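Local atomic coordinates of putative amidohydrolase (Unidentified, PDB entry 3MKV), a protein that probably acts as a zinc-dependent prolidase of the amidohydrolase superfamily, hydrolysing dipeptides that end in proline. Residues L308-E312 with I341-L346. Sequence-based numbering, arbitrary orientation.
Sequences LHSIE and ILAEVL
Leu-308, Ile-311 and Glu-312, on one flank of helix 307-317, meet Val-345 and its neighbours in an apolar contact between that helix and the last part of helix 337-343 with the turn that runs on from it, through Leu-346. Val-345 is at the middle of the contact, its CB directed at helix 307-317. One of its methyls, CG1, lies 3.5 Å from Glu-312 CG and also reaches Ile-311 CG2, while the other, CG2, sits 4.1 Å from Leu-308 CG. Ile-311 works in two directions. With CG2 anti to the backbone N and CG1 beside it (chi1 -56°), the branch methyl comes within 3.6 Å of Leu-346 CD2, and CD1 extends to Leu-342 CD2 at 4.1 Å. The family fold is a TIM barrel, and the position of this pair, its centre about 18 Å from the centre of the chain, is consistent with the helical layer around it; Leu-277 of helix 277-286 continues the buried side, touching Ile-311, Ile-341 and Leu-342. Nearer the solvent the character changes. The side chains of Glu-344 and Leu-308 cross at about a right angle, which puts Glu-344 OE1 3.5 Å from Leu-308 CD1, an approach of oxygen to methyl without polar pairing. Glu-312 OE2 stays near Val-345 CG2, while His-309 ND1 donates to Glu-312 OE1 over 2.6 Å, nearly in the ring plane, on the anti side of OE1 and tilted 33° out of the carboxylate plane.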
# COMPACT_ATOMS: atom_id res chain seq x y z
N LEU A 308 -38.93 -31.97 2.17
CA LEU A 308 -39.77 -32.98 1.55
C LEU A 308 -41.03 -32.35 0.96
O LEU A 308 -41.43 -32.65 -0.16
CB LEU A 308 -40.12 -34.07 2.57
CG LEU A 308 -40.24 -35.53 2.11
CD1 LEU A 308 -38.99 -35.97 1.35
CD2 LEU A 308 -40.50 -36.46 3.30
N HIS A 309 -41.65 -31.45 1.71
CA HIS A 309 -42.87 -30.80 1.25
C HIS A 309 -42.66 -29.81 0.08
O HIS A 309 -43.53 -29.67 -0.79
CB HIS A 309 -43.61 -30.12 2.42
CG HIS A 309 -44.88 -29.44 2.02
ND1 HIS A 309 -45.91 -30.09 1.39
CD2 HIS A 309 -45.28 -28.15 2.18
CE1 HIS A 309 -46.89 -29.24 1.16
NE2 HIS A 309 -46.54 -28.06 1.63
N SER A 310 -41.52 -29.13 0.07
CA SER A 310 -41.19 -28.18 -1.01
C SER A 310 -41.31 -28.84 -2.38
O SER A 310 -41.74 -28.20 -3.34
CB SER A 310 -39.79 -27.59 -0.84
OG SER A 310 -38.78 -28.59 -0.91
N ILE A 311 -40.93 -30.11 -2.45
CA ILE A 311 -41.01 -30.89 -3.69
C ILE A 311 -42.44 -30.97 -4.22
O ILE A 311 -42.69 -30.75 -5.41
CB ILE A 311 -40.46 -32.33 -3.49
CG1 ILE A 311 -39.03 -32.30 -2.94
CG2 ILE A 311 -40.52 -33.12 -4.79
CD1 ILE A 311 -38.05 -31.56 -3.83
N GLU A 312 -43.37 -31.27 -3.32
CA GLU A 312 -44.79 -31.34 -3.66
C GLU A 312 -45.27 -30.00 -4.20
O GLU A 312 -45.93 -29.93 -5.23
CB GLU A 312 -45.61 -31.73 -2.42
CG GLU A 312 -45.29 -33.12 -1.87
CD GLU A 312 -45.72 -33.29 -0.42
OE1 GLU A 312 -46.26 -32.32 0.16
OE2 GLU A 312 -45.50 -34.38 0.15
N ILE A 341 -34.68 -40.58 -1.19
CA ILE A 341 -35.42 -39.51 -0.53
C ILE A 341 -36.48 -38.89 -1.45
O ILE A 341 -37.65 -38.79 -1.08
CB ILE A 341 -34.47 -38.43 -0.00
CG1 ILE A 341 -33.57 -39.00 1.10
CG2 ILE A 341 -35.25 -37.23 0.51
CD1 ILE A 341 -32.54 -38.04 1.62
N LEU A 342 -36.07 -38.48 -2.65
CA LEU A 342 -37.02 -37.92 -3.61
C LEU A 342 -38.08 -38.95 -3.99
O LEU A 342 -39.21 -38.60 -4.31
CB LEU A 342 -36.29 -37.42 -4.87
CG LEU A 342 -35.23 -36.32 -4.72
CD1 LEU A 342 -34.37 -36.17 -5.97
CD2 LEU A 342 -35.86 -34.99 -4.35
N ALA A 343 -37.71 -40.22 -3.95
CA ALA A 343 -38.62 -41.30 -4.34
C ALA A 343 -39.86 -41.35 -3.45
O ALA A 343 -40.89 -41.88 -3.85
CB ALA A 343 -37.89 -42.65 -4.32
N GLU A 344 -39.75 -40.80 -2.25
CA GLU A 344 -40.86 -40.80 -1.31
C GLU A 344 -41.99 -39.88 -1.77
O GLU A 344 -43.11 -39.95 -1.27
CB GLU A 344 -40.39 -40.38 0.07
CG GLU A 344 -39.30 -41.25 0.65
CD GLU A 344 -38.64 -40.62 1.87
OE1 GLU A 344 -38.86 -39.41 2.10
OE2 GLU A 344 -37.90 -41.34 2.58
N VAL A 345 -41.70 -39.01 -2.73
CA VAL A 345 -42.69 -38.02 -3.13
C VAL A 345 -42.87 -37.98 -4.64
O VAL A 345 -43.96 -37.66 -5.12
CB VAL A 345 -42.33 -36.62 -2.60
CG1 VAL A 345 -43.19 -35.56 -3.28
CG2 VAL A 345 -42.50 -36.56 -1.09
N LEU A 346 -41.81 -38.31 -5.37
CA LEU A 346 -41.86 -38.33 -6.82
C LEU A 346 -41.82 -39.77 -7.32
O LEU A 346 -41.33 -40.65 -6.61
CB LEU A 346 -40.68 -37.56 -7.41
CG LEU A 346 -40.59 -36.09 -6.99
CD1 LEU A 346 -39.50 -35.39 -7.77
CD2 LEU A 346 -41.93 -35.43 -7.21